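Local structure of putative nucleoprotein (Infectious salmon anemia virus, 4EWC) at residues Q273-G278 / S472-N477; D418-C423 / S495-E500; G431-F436 / S485-Q490; T437-R442 / G466-R471; A451-S456 / G587-D592. The protein encapsidates the negative-strand viral RNA, protecting it from nucleases and forming the ribonucleoprotein that serves as template for transcription and replication. One frame throughout, in Å; residues are numbered along the deposited sequence.

Contact 1 (Q273-G278 / S472-N477)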
# COMPACT_ATOMS: atom_id res chain seq x y z
N GLN A 273 -0.21 16.16 -14.55
CA GLN A 273 -1.41 15.89 -13.77
C GLN A 273 -1.06 15.35 -12.40
O GLN A 273 -1.91 15.28 -11.53
CB GLN A 273 -2.35 14.96 -14.52
CG GLN A 273 -3.36 15.71 -15.32
CD GLN A 273 -4.30 14.77 -16.02
OE1 GLN A 273 -3.94 14.15 -17.01
NE2 GLN A 273 -5.52 14.65 -15.49
N LEU A 274 0.19 14.94 -12.21
CA LEU A 274 0.67 14.64 -10.87
C LEU A 274 0.65 15.93 -10.05
O LEU A 274 0.19 15.96 -8.91
CB LEU A 274 2.07 14.05 -10.92
CG LEU A 274 2.72 13.70 -9.59
CD1 LEU A 274 1.73 13.00 -8.72
CD2 LEU A 274 3.92 12.81 -9.83
N PHE A 275 1.11 17.02 -10.66
CA PHE A 275 1.19 18.29 -9.96
C PHE A 275 -0.11 19.06 -9.95
O PHE A 275 -0.40 19.76 -8.98
CB PHE A 275 2.35 19.14 -10.47
CG PHE A 275 3.68 18.56 -10.13
CD1 PHE A 275 4.17 18.66 -8.85
CD2 PHE A 275 4.41 17.85 -11.07
CE1 PHE A 275 5.37 18.11 -8.51
CE2 PHE A 275 5.61 17.28 -10.75
CZ PHE A 275 6.10 17.42 -9.45
N ALA A 276 -0.89 18.96 -11.01
CA ALA A 276 -2.20 19.61 -11.04
C ALA A 276 -3.24 18.71 -11.72
O ALA A 276 -3.52 18.87 -12.90
CB ALA A 276 -2.11 20.99 -11.71
N PRO A 277 -3.80 17.76 -10.96
CA PRO A 277 -4.71 16.70 -11.41
C PRO A 277 -5.91 17.21 -12.19
O PRO A 277 -6.40 16.51 -13.07
CB PRO A 277 -5.23 16.09 -10.10
CG PRO A 277 -4.24 16.43 -9.12
CD PRO A 277 -3.54 17.66 -9.52
N GLY A 278 -6.38 18.40 -11.84
CA GLY A 278 -7.54 18.98 -12.48
C GLY A 278 -8.72 19.16 -11.53
O GLY A 278 -9.84 19.38 -11.99
N SER A 472 1.52 14.20 -1.30
CA SER A 472 1.70 15.08 -0.17
C SER A 472 3.17 15.28 0.24
O SER A 472 3.58 16.38 0.61
CB SER A 472 0.84 14.62 1.02
OG SER A 472 0.91 13.22 1.21
N ASN A 473 3.96 14.21 0.14
CA ASN A 473 5.39 14.24 0.43
C ASN A 473 6.22 14.95 -0.65
O ASN A 473 7.42 15.17 -0.49
CB ASN A 473 5.92 12.81 0.64
CG ASN A 473 5.41 12.17 1.92
OD1 ASN A 473 5.05 12.88 2.87
ND2 ASN A 473 5.38 10.83 1.96
N ILE A 474 5.58 15.32 -1.74
CA ILE A 474 6.27 15.98 -2.84
C ILE A 474 6.29 17.48 -2.64
O ILE A 474 5.23 18.10 -2.55
CB ILE A 474 5.59 15.65 -4.21
CG1 ILE A 474 5.88 14.19 -4.59
CG2 ILE A 474 6.04 16.63 -5.29
CD1 ILE A 474 5.15 13.71 -5.83
N LYS A 475 7.48 18.06 -2.57
CA LYS A 475 7.60 19.50 -2.29
C LYS A 475 7.62 20.37 -3.56
O LYS A 475 7.28 21.55 -3.52
CB LYS A 475 8.81 19.79 -1.38
CG LYS A 475 8.86 18.95 -0.10
CD LYS A 475 7.47 18.84 0.54
CE LYS A 475 7.48 18.03 1.84
NZ LYS A 475 6.10 17.94 2.43
N ALA A 476 8.00 19.79 -4.70
CA ALA A 476 8.02 20.54 -5.95
C ALA A 476 6.61 20.91 -6.40
O ALA A 476 5.64 20.28 -5.99
CB ALA A 476 8.73 19.74 -7.04
N ASN A 477 6.49 21.92 -7.25
CA ASN A 477 5.19 22.27 -7.81
C ASN A 477 5.06 22.06 -9.31
O ASN A 477 4.06 22.41 -9.92
CB ASN A 477 4.88 23.72 -7.47
CG ASN A 477 4.65 23.90 -6.00
OD1 ASN A 477 4.16 22.98 -5.33
ND2 ASN A 477 5.01 25.07 -5.47
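The ring of Phe275 reaches into the bend of the chain at Ile474-Asn477, and its CE1 corner does most of the touching. Near the ring plane, at the edge, Phe275 CE1 lies 3.3 Å from Ala476 O, a favourable place for a carbonyl oxygen beside the weakly positive rim of an aromatic ring. The same CE1 meets Ile474 CG2 at 3.6 Å and Ala476 CB at 4.0 Å, while Phe275 CD1 packs against the backbone, 3.5 Å from Asn477 C. Ile474 suits its place because its two branches divide the work: CG2 goes to the ring, and CD1, at the end of the longer branch, reaches Leu274 CD2 at 4.3 Å. The side chains of Phe275 and Ile474 cross at about a right angle. Phe275 CG stands anti to the carbonyl carbon (chi1 -68°), which sets it beside the backbone N, and the contact joins the short helix 272-275 to the loop between helix 457-463 and strand 488-491. Helix 438-449 packs on all three side chains: Val440 on Ile474, Thr443 on Leu274 and Cys444 on Phe275. Further out, Gln273 bridges to the turn that follows: Gln273 NE2 donates to Pro277 O at 3.2 Å in a nearly straight bond (173°), and its OE1 accepts from Gly297 N. Beyond this turn, Pro277 packs on Trp514 of the second subunit.

Contact 2 (D418-C423 / S495-E500)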
# COMPACT_ATOMS: atom_id res chain seq x y z
N ASP A 418 8.67 -3.78 -23.68
CA ASP A 418 9.65 -3.14 -24.49
C ASP A 418 10.07 -1.83 -23.87
O ASP A 418 11.24 -1.46 -23.91
CB ASP A 418 9.16 -2.96 -25.93
CG ASP A 418 8.87 -4.28 -26.61
OD1 ASP A 418 9.44 -5.32 -26.19
OD2 ASP A 418 8.06 -4.31 -27.56
N ALA A 419 9.13 -1.12 -23.27
CA ALA A 419 9.49 0.10 -22.53
C ALA A 419 10.49 -0.21 -21.42
O ALA A 419 11.44 0.53 -21.24
CB ALA A 419 8.27 0.81 -21.99
N CYS A 420 10.28 -1.29 -20.67
CA CYS A 420 11.24 -1.61 -19.61
C CYS A 420 12.62 -2.04 -20.18
O CYS A 420 13.66 -1.72 -19.59
CB CYS A 420 10.68 -2.64 -18.63
SG CYS A 420 9.19 -2.10 -17.71
N LYS A 421 12.63 -2.73 -21.31
CA LYS A 421 13.88 -3.13 -21.96
C LYS A 421 14.71 -1.92 -22.33
O LYS A 421 15.93 -1.94 -22.18
CB LYS A 421 13.62 -3.93 -23.21
CG LYS A 421 13.31 -5.39 -22.96
CD LYS A 421 12.99 -6.07 -24.27
CE LYS A 421 12.36 -7.44 -24.08
NZ LYS A 421 11.98 -8.00 -25.41
N ILE A 422 14.05 -0.88 -22.81
CA ILE A 422 14.77 0.35 -23.13
C ILE A 422 15.26 1.03 -21.86
O ILE A 422 16.39 1.53 -21.79
CB ILE A 422 13.92 1.30 -23.98
CG1 ILE A 422 13.77 0.74 -25.39
CG2 ILE A 422 14.54 2.71 -24.04
CD1 ILE A 422 12.79 1.49 -26.23
N CYS A 423 14.39 1.03 -20.84
CA CYS A 423 14.72 1.59 -19.53
C CYS A 423 15.98 0.99 -18.95
O CYS A 423 16.90 1.72 -18.57
CB CYS A 423 13.58 1.39 -18.54
SG CYS A 423 12.16 2.51 -18.72
N SER A 495 17.15 0.04 -13.90
CA SER A 495 17.07 -1.41 -13.82
C SER A 495 16.07 -1.66 -12.70
O SER A 495 15.66 -0.73 -12.00
CB SER A 495 18.43 -2.02 -13.52
OG SER A 495 19.18 -1.26 -12.58
N ASN A 496 15.65 -2.91 -12.53
CA ASN A 496 14.62 -3.22 -11.54
C ASN A 496 13.26 -2.57 -11.82
O ASN A 496 12.29 -2.80 -11.07
CB ASN A 496 15.09 -2.91 -10.11
CG ASN A 496 16.51 -3.40 -9.87
OD1 ASN A 496 17.01 -4.27 -10.59
ND2 ASN A 496 17.17 -2.83 -8.86
N VAL A 497 13.18 -1.78 -12.88
CA VAL A 497 11.89 -1.28 -13.37
C VAL A 497 10.97 -2.47 -13.70
O VAL A 497 11.44 -3.59 -13.88
CB VAL A 497 12.11 -0.40 -14.62
CG1 VAL A 497 12.29 -1.26 -15.84
CG2 VAL A 497 10.97 0.57 -14.82
N ARG A 498 9.66 -2.25 -13.75
CA ARG A 498 8.69 -3.34 -13.96
C ARG A 498 7.41 -2.89 -14.66
O ARG A 498 7.03 -1.73 -14.59
CB ARG A 498 8.30 -3.98 -12.63
CG ARG A 498 9.21 -5.10 -12.19
CD ARG A 498 8.67 -5.70 -10.93
NE ARG A 498 8.97 -7.12 -10.83
CZ ARG A 498 8.62 -7.89 -9.81
NH1 ARG A 498 7.95 -7.36 -8.77
NH2 ARG A 498 8.95 -9.19 -9.82
N TYR A 499 6.73 -3.83 -15.31
CA TYR A 499 5.45 -3.51 -15.94
C TYR A 499 4.35 -4.45 -15.46
O TYR A 499 4.63 -5.58 -15.08
CB TYR A 499 5.57 -3.51 -17.49
CG TYR A 499 5.71 -4.88 -18.10
CD1 TYR A 499 4.59 -5.60 -18.46
CD2 TYR A 499 6.96 -5.46 -18.32
CE1 TYR A 499 4.69 -6.85 -19.00
CE2 TYR A 499 7.08 -6.72 -18.87
CZ TYR A 499 5.93 -7.41 -19.21
OH TYR A 499 5.99 -8.67 -19.76
N GLU A 500 3.11 -3.98 -15.46
CA GLU A 500 1.98 -4.81 -15.04
C GLU A 500 1.55 -5.78 -16.15
O GLU A 500 1.35 -5.38 -17.30
CB GLU A 500 0.79 -3.94 -14.62
CG GLU A 500 -0.51 -4.73 -14.41
CD GLU A 500 -1.66 -3.87 -13.86
OE1 GLU A 500 -1.79 -2.69 -14.21
OE2 GLU A 500 -2.46 -4.40 -13.06
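Cys420 SG stands anti to its own carbonyl carbon (chi1 -62°), the usual choice in a helix, and is thereby carried off helix 417-425 toward Val497 and Tyr499. From segment 495-500 Val497 sends CG1 into the gap between its backbone N and carbonyl carbon (chi1 80°), and this branch makes the valine's closest approach: Val497 CG1 lies 3.5 Å from Cys420 CB and 3.7 Å from Cys420 SG. One helical turn on, Cys423 CB meets the same methyl, Val497 CG1, at 4.0 Å, so CG1 is shared by two cysteines spaced three residues apart on one helix face. Small side chains suit this face, since they let segment 495-500 come close to the helix. That segment runs into strand 499-500, which pairs with strand 568-574 in a three-stranded antiparallel sheet, and the contact thus packs a helix against the residues entering that sheet. Cys420 SG lies 3.6 Å from Arg498 C. It also touches Tyr499 CB at 3.9 Å and sits at the edge of the tyrosine ring, 5.3 Å from the Tyr499 centroid and 81° off its normal, a sulfur-aromatic contact. Met449 of helix 438-449 packs against Cys420, Cys423 and Val497 together, closing the apolar cluster. At the strand end, Glu500 OE2 is hydrogen-bonded to Thr570 OG1, and OE1 to Ser521 OG of the second subunit.

Contact 3 (G431-F436 / S485-Q490)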
# COMPACT_ATOMS: atom_id res chain seq x y z
N GLY A 431 18.15 16.02 -13.61
CA GLY A 431 18.51 17.11 -12.73
C GLY A 431 17.64 17.05 -11.49
O GLY A 431 16.42 16.98 -11.60
N VAL A 432 18.26 17.07 -10.32
CA VAL A 432 17.50 16.97 -9.08
C VAL A 432 17.97 18.00 -8.05
O VAL A 432 19.06 18.55 -8.14
CB VAL A 432 17.54 15.54 -8.47
CG1 VAL A 432 16.74 14.56 -9.33
CG2 VAL A 432 18.97 15.07 -8.31
N ASN A 433 17.12 18.27 -7.06
CA ASN A 433 17.40 19.29 -6.07
C ASN A 433 16.59 19.06 -4.78
O ASN A 433 16.02 17.99 -4.60
CB ASN A 433 17.19 20.69 -6.66
CG ASN A 433 15.74 21.01 -7.00
OD1 ASN A 433 14.81 20.57 -6.32
ND2 ASN A 433 15.54 21.81 -8.04
N SER A 434 16.54 20.06 -3.90
CA SER A 434 15.84 19.91 -2.62
C SER A 434 14.34 19.62 -2.78
O SER A 434 13.77 18.85 -1.99
CB SER A 434 16.04 21.16 -1.74
OG SER A 434 15.38 22.29 -2.29
N THR A 435 13.71 20.23 -3.78
CA THR A 435 12.27 20.08 -3.95
C THR A 435 11.92 19.00 -4.98
O THR A 435 11.08 18.12 -4.73
CB THR A 435 11.61 21.43 -4.32
OG1 THR A 435 12.22 21.94 -5.51
CG2 THR A 435 11.80 22.43 -3.19
N PHE A 436 12.56 19.07 -6.14
CA PHE A 436 12.44 18.03 -7.15
C PHE A 436 13.51 16.97 -6.89
O PHE A 436 14.57 16.99 -7.53
CB PHE A 436 12.62 18.66 -8.53
CG PHE A 436 12.09 17.81 -9.66
CD1 PHE A 436 12.90 16.83 -10.26
CD2 PHE A 436 10.80 17.98 -10.13
CE1 PHE A 436 12.40 16.04 -11.31
CE2 PHE A 436 10.30 17.18 -11.18
CZ PHE A 436 11.09 16.23 -11.76
N SER A 485 16.25 28.12 -11.80
CA SER A 485 16.40 26.82 -11.16
C SER A 485 17.83 26.30 -11.14
O SER A 485 18.63 26.59 -12.03
CB SER A 485 15.49 25.78 -11.84
OG SER A 485 14.20 26.31 -12.07
N THR A 486 18.15 25.51 -10.12
CA THR A 486 19.46 24.88 -10.03
C THR A 486 19.30 23.41 -9.70
O THR A 486 18.40 23.03 -8.97
CB THR A 486 20.33 25.58 -8.98
OG1 THR A 486 19.60 25.70 -7.74
CG2 THR A 486 20.73 26.97 -9.45
N TYR A 487 20.17 22.57 -10.24
CA TYR A 487 20.02 21.13 -10.06
C TYR A 487 21.36 20.53 -9.74
O TYR A 487 22.38 21.17 -9.91
CB TYR A 487 19.46 20.47 -11.33
CG TYR A 487 18.09 20.94 -11.69
CD1 TYR A 487 16.96 20.35 -11.12
CD2 TYR A 487 17.90 21.99 -12.58
CE1 TYR A 487 15.69 20.78 -11.43
CE2 TYR A 487 16.62 22.43 -12.90
CZ TYR A 487 15.52 21.82 -12.33
OH TYR A 487 14.25 22.25 -12.62
N THR A 488 21.35 19.30 -9.25
CA THR A 488 22.53 18.47 -9.29
C THR A 488 22.22 17.29 -10.18
O THR A 488 21.31 16.51 -9.91
CB THR A 488 22.97 17.99 -7.92
OG1 THR A 488 23.41 19.11 -7.16
CG2 THR A 488 24.12 17.02 -8.08
N ILE A 489 22.97 17.18 -11.25
CA ILE A 489 22.68 16.22 -12.27
C ILE A 489 23.31 14.87 -11.98
O ILE A 489 24.52 14.71 -12.07
CB ILE A 489 23.10 16.75 -13.63
CG1 ILE A 489 22.17 17.92 -14.00
CG2 ILE A 489 23.05 15.64 -14.69
CD1 ILE A 489 22.66 18.73 -15.15
N GLN A 490 22.47 13.91 -11.62
CA GLN A 490 22.94 12.57 -11.36
C GLN A 490 22.15 11.54 -12.13
O GLN A 490 21.21 11.86 -12.84
CB GLN A 490 22.94 12.25 -9.88
CG GLN A 490 21.74 12.76 -9.13
CD GLN A 490 21.94 12.68 -7.64
OE1 GLN A 490 21.00 12.81 -6.86
NE2 GLN A 490 23.18 12.44 -7.24
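Asn433, whose amide nitrogen crosses to Thr486, has its amide oxygen gripped three times from its own segment. Phe436 N donates to Asn433 OD1 at 2.7 Å and Thr435 N at 2.8 Å, an Asx turn within an Asx motif, and Thr435 OG1 adds a third bond. With OD1 held in this way the amide's rotation is fixed, and Asn433 ND2 can donate to Thr486 O at 3.2 Å, the acceptor lying close to the amide plane. An asparagine suits this place because it offers acceptor and donor from one flat group. Just before it, strand 429-432 pairs with strand 488-491 as a two-stranded antiparallel sheet: Val432 and Thr488 form a hydrogen-bonded pair, Gly431 and Ile489 a non-hydrogen-bonded one. Thr488 N donates to Val432 O at 2.7 Å, and Val432 N returns a bond to Thr488 O. Gly431, lacking a side chain, leaves room for the Tyr487 ring, whose CD1 comes 3.4 Å from Gly431 C. On the sheet face carrying Val432 and Thr488, Gln490 crosses Val432 at about a right angle; its CG meets Val432 CG2 at 3.7 Å. Val219 and Pro481 pack on Tyr487.

Contact 4 (T437-R442 / G466-R471)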
# COMPACT_ATOMS: atom_id res chain seq x y z
N THR A 437 13.25 16.07 -5.95
CA THR A 437 14.23 15.05 -5.54
C THR A 437 14.23 13.85 -6.47
O THR A 437 13.43 13.76 -7.40
CB THR A 437 13.97 14.54 -4.11
OG1 THR A 437 12.82 13.69 -4.11
CG2 THR A 437 13.75 15.69 -3.15
N MSE A 438 15.12 12.91 -6.20
CA MSE A 438 15.24 11.73 -7.03
C MSE A 438 13.96 10.91 -6.97
O MSE A 438 13.49 10.40 -7.99
CB MSE A 438 16.46 10.89 -6.64
CG MSE A 438 16.56 9.57 -7.39
SE MSE A 438 16.89 9.79 -9.32
CE MSE A 438 18.69 10.50 -9.28
N SER A 439 13.39 10.80 -5.78
CA SER A 439 12.17 10.03 -5.61
C SER A 439 10.98 10.71 -6.28
O SER A 439 10.04 10.05 -6.72
CB SER A 439 11.89 9.78 -4.14
OG SER A 439 11.51 10.99 -3.54
N VAL A 440 11.01 12.04 -6.35
CA VAL A 440 10.03 12.78 -7.13
C VAL A 440 10.17 12.47 -8.62
O VAL A 440 9.19 12.14 -9.30
CB VAL A 440 10.18 14.30 -6.95
CG1 VAL A 440 9.23 15.05 -7.89
CG2 VAL A 440 9.89 14.69 -5.52
N ALA A 441 11.40 12.54 -9.12
CA ALA A 441 11.68 12.26 -10.53
C ALA A 441 11.25 10.85 -10.89
O ALA A 441 10.64 10.63 -11.94
CB ALA A 441 13.15 12.49 -10.85
N ARG A 442 11.56 9.89 -10.02
CA ARG A 442 11.15 8.50 -10.24
C ARG A 442 9.62 8.34 -10.33
O ARG A 442 9.11 7.56 -11.14
CB ARG A 442 11.75 7.58 -9.18
CG ARG A 442 13.27 7.55 -9.28
CD ARG A 442 13.91 6.70 -8.20
NE ARG A 442 13.83 5.29 -8.53
CZ ARG A 442 14.65 4.66 -9.36
NH1 ARG A 442 15.63 5.33 -9.96
NH2 ARG A 442 14.47 3.37 -9.60
N GLY A 466 11.34 2.83 -5.59
CA GLY A 466 11.97 3.96 -4.93
C GLY A 466 11.25 5.26 -5.20
O GLY A 466 11.61 6.30 -4.65
N SER A 467 10.23 5.23 -6.05
CA SER A 467 9.48 6.44 -6.30
C SER A 467 8.60 6.77 -5.09
O SER A 467 8.30 5.89 -4.26
CB SER A 467 8.63 6.31 -7.57
OG SER A 467 7.75 5.22 -7.46
N GLU A 468 8.21 8.03 -5.00
CA GLU A 468 7.39 8.53 -3.91
C GLU A 468 5.89 8.17 -4.12
O GLU A 468 5.31 8.46 -5.17
CB GLU A 468 7.60 10.05 -3.79
CG GLU A 468 6.73 10.73 -2.77
CD GLU A 468 7.08 10.33 -1.35
OE1 GLU A 468 8.20 10.69 -0.89
OE2 GLU A 468 6.23 9.65 -0.70
N ARG A 469 5.28 7.55 -3.12
CA ARG A 469 3.92 7.03 -3.22
C ARG A 469 2.84 8.05 -2.80
O ARG A 469 1.65 7.90 -3.10
CB ARG A 469 3.82 5.72 -2.44
CG ARG A 469 2.55 5.48 -1.67
CD ARG A 469 2.66 4.27 -0.74
NE ARG A 469 2.57 2.99 -1.44
CZ ARG A 469 1.48 2.22 -1.45
NH1 ARG A 469 0.39 2.62 -0.80
NH2 ARG A 469 1.48 1.06 -2.09
N TYR A 470 3.27 9.12 -2.12
CA TYR A 470 2.35 10.21 -1.75
C TYR A 470 2.71 11.56 -2.37
O TYR A 470 3.82 12.06 -2.21
CB TYR A 470 2.19 10.35 -0.24
CG TYR A 470 1.79 9.07 0.46
CD1 TYR A 470 0.47 8.67 0.48
CD2 TYR A 470 2.74 8.28 1.10
CE1 TYR A 470 0.10 7.50 1.12
CE2 TYR A 470 2.37 7.12 1.74
CZ TYR A 470 1.05 6.74 1.74
OH TYR A 470 0.68 5.58 2.37
N ARG A 471 1.74 12.12 -3.07
CA ARG A 471 1.77 13.46 -3.62
C ARG A 471 2.04 14.48 -2.49
O ARG A 471 2.73 15.48 -2.69
CB ARG A 471 0.42 13.76 -4.29
CG ARG A 471 0.14 15.23 -4.62
CD ARG A 471 1.13 15.78 -5.64
NE ARG A 471 0.93 17.20 -5.94
CZ ARG A 471 1.69 18.19 -5.46
NH1 ARG A 471 2.69 17.93 -4.63
NH2 ARG A 471 1.44 19.44 -5.80
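Ser439 and Ser467 bring their backbones close together, CA to CA 4.5 Å, and the tight part of the contact is gathered round them. Here Glu468 N donates to Ser439 O at 3.2 Å (153°). Thr443 OG1 lies between Ser439 O and Glu468 O, which must share its single proton. Small residues make the closeness possible. Ser439 CB rests 3.5 Å from Gly466 O, and on the next turn of the helix Arg442 CB meets Ser467 CB at 3.7 Å. Ser467 OG is turned back to its own loop, bonding to Val464 O. Glu468 belongs to this part too: its CB touches Ser439 OG at 4.0 Å, while its OE2 accepts from Asn473 ND2. Thr437 holds the N-cap position, and its OG1 shares a hydrogen bond with Ser439 OG at 3.1 Å. Toward solvent the fit is looser and more polar. Gly466 is exposed, adopting a positive phi (89°) that suits glycine, and it has Arg442 beside it: Arg442 NE lies 4.2 Å from Gly466 C, at the guanidinium edge. The bend of the arginine chain at chi3 (79°) places NE where it bonds to Pro465 O, and NH1 bonds to Arg493 O, both of them backbone oxygens outside the two segments. The contact is a return of the chain on itself within the C-terminal region of the orthomyxovirus nucleoprotein: the loop after helix 457-463 folds back across the N-terminal turn of helix 438-449.

Contact 5 (A451-S456 / G587-D592)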
# COMPACT_ATOMS: atom_id res chain seq x y z
N ALA A 451 1.22 6.23 -18.19
CA ALA A 451 0.46 7.30 -18.86
C ALA A 451 -0.79 7.75 -18.10
O ALA A 451 -1.82 8.02 -18.72
CB ALA A 451 0.07 6.87 -20.27
N THR A 452 -0.69 7.83 -16.78
CA THR A 452 -1.83 8.31 -15.98
C THR A 452 -1.46 8.69 -14.56
O THR A 452 -0.81 7.93 -13.85
CB THR A 452 -3.01 7.30 -15.95
OG1 THR A 452 -4.13 7.90 -15.28
CG2 THR A 452 -2.61 5.96 -15.28
N ALA A 453 -1.88 9.88 -14.13
CA ALA A 453 -1.65 10.27 -12.73
C ALA A 453 -2.57 9.53 -11.77
O ALA A 453 -2.41 9.63 -10.56
CB ALA A 453 -1.80 11.79 -12.55
N PHE A 454 -3.53 8.77 -12.29
CA PHE A 454 -4.56 8.21 -11.43
C PHE A 454 -4.40 6.74 -11.18
O PHE A 454 -5.33 6.06 -10.73
CB PHE A 454 -5.95 8.55 -11.99
CG PHE A 454 -6.11 10.01 -12.25
CD1 PHE A 454 -6.03 10.92 -11.20
CD2 PHE A 454 -6.27 10.50 -13.53
CE1 PHE A 454 -6.14 12.26 -11.43
CE2 PHE A 454 -6.38 11.86 -13.76
CZ PHE A 454 -6.32 12.74 -12.70
N CYS A 455 -3.19 6.25 -11.46
CA CYS A 455 -2.88 4.82 -11.33
C CYS A 455 -2.70 4.48 -9.87
O CYS A 455 -2.34 5.33 -9.08
CB CYS A 455 -1.60 4.48 -12.07
SG CYS A 455 -1.09 2.74 -11.93
N SER A 456 -2.97 3.24 -9.52
CA SER A 456 -2.69 2.73 -8.19
C SER A 456 -1.28 3.08 -7.74
O SER A 456 -0.31 2.96 -8.51
CB SER A 456 -2.88 1.20 -8.17
OG SER A 456 -2.18 0.61 -7.09
N GLY A 587 -4.03 5.65 -3.83
CA GLY A 587 -3.32 6.18 -4.95
C GLY A 587 -2.47 7.35 -4.53
O GLY A 587 -2.27 7.64 -3.34
N LEU A 588 -1.92 8.01 -5.54
CA LEU A 588 -1.35 9.33 -5.37
C LEU A 588 -2.57 10.19 -4.97
O LEU A 588 -3.72 9.78 -5.19
CB LEU A 588 -0.72 9.75 -6.70
CG LEU A 588 0.68 9.24 -7.14
CD1 LEU A 588 0.95 7.79 -6.87
CD2 LEU A 588 0.90 9.50 -8.60
N PHE A 589 -2.36 11.35 -4.37
CA PHE A 589 -3.50 12.19 -3.90
C PHE A 589 -4.37 11.62 -2.79
O PHE A 589 -5.43 12.15 -2.52
CB PHE A 589 -4.45 12.64 -5.02
CG PHE A 589 -3.76 12.92 -6.30
CD1 PHE A 589 -2.92 14.02 -6.42
CD2 PHE A 589 -3.93 12.09 -7.40
CE1 PHE A 589 -2.26 14.29 -7.59
CE2 PHE A 589 -3.28 12.35 -8.59
CZ PHE A 589 -2.45 13.46 -8.69
N SER A 590 -3.94 10.54 -2.16
CA SER A 590 -4.78 9.87 -1.17
C SER A 590 -4.66 10.57 0.18
O SER A 590 -5.45 10.33 1.09
CB SER A 590 -4.39 8.41 -1.03
OG SER A 590 -3.16 8.32 -0.31
N ILE A 591 -3.63 11.40 0.31
CA ILE A 591 -3.47 12.32 1.42
C ILE A 591 -3.59 13.76 0.90
O ILE A 591 -2.87 14.15 -0.02
CB ILE A 591 -2.09 12.16 2.09
CG1 ILE A 591 -1.94 10.79 2.75
CG2 ILE A 591 -1.88 13.27 3.09
CD1 ILE A 591 -0.59 10.57 3.43
N ASP A 592 -4.52 14.52 1.47
CA ASP A 592 -4.77 15.92 1.08
C ASP A 592 -4.42 16.88 2.20
O ASP A 592 -4.75 16.63 3.36
CB ASP A 592 -6.24 16.11 0.69
O HOH W 1 -3.14 7.90 -8.47
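Ala453 and Phe454, which meet Leu588 and Phe589, stand in a loop that begins with a Schellman motif: Ala451, at positive phi (53°), is the C-prime residue that ends helix 438-449. Glycine usually takes this place; alanine, without a branched CB, can also adopt it. Thr452 follows with an ST turn, its OG1 accepting from Phe454 N at 3.2 Å, and also starts a type I beta turn to Cys455. Ala453 then meets Phe589 through its carbonyl and, more loosely, its methyl: Ala453 O lies 3.5 Å from Phe589 CE2 and 3.8 Å from Leu588 CD2, and Ala453 CB is 4.3 Å from Phe589 CZ. The next side chain, Phe454, starts away from the partner loop, yet its ring swings back, CE1 touching Phe589 CE2 at 4.0 Å. Phe589 itself sits at the third position of a type II turn, with the positive phi (65°) that glycine more commonly fills. Its ring meets Trp514 of the second subunit, so this buried loop pair also lines the interface between the two copies. At Cys455 the link becomes polar: one water donates to Ala453 O and to Cys455 O, each at 2.8 Å, satisfying two carbonyls in a buried place, and weakly accepts from Leu588 N. Ser456 closes the segment as the N-cap of helix 457-463, its OG weakly hydrogen-bonded to Ile459 N.

Contacts 1, 2 and 5 are buried, contact 3 partly so, and contact 4 lies at the surface. Helix 438-449 is common ground: it forms one side of contact 4, packs against contact 1 and sends Met449 into contact 2, while contact 5 uses the loop that leaves it. Contacts 1, 4 and 5 sit together, centres 10 to 12 Å apart; contact 2 touches none of the others. All but contact 3 touch the second subunit. The chemistry follows burial: contacts 1 and 2 are mainly apolar, with a carbonyl at a ring edge in contact 1 and a sulfur-aromatic touch in contact 2, contact 5 adds a bridging water, and the more open contacts 3 and 4 use direct hydrogen bonds.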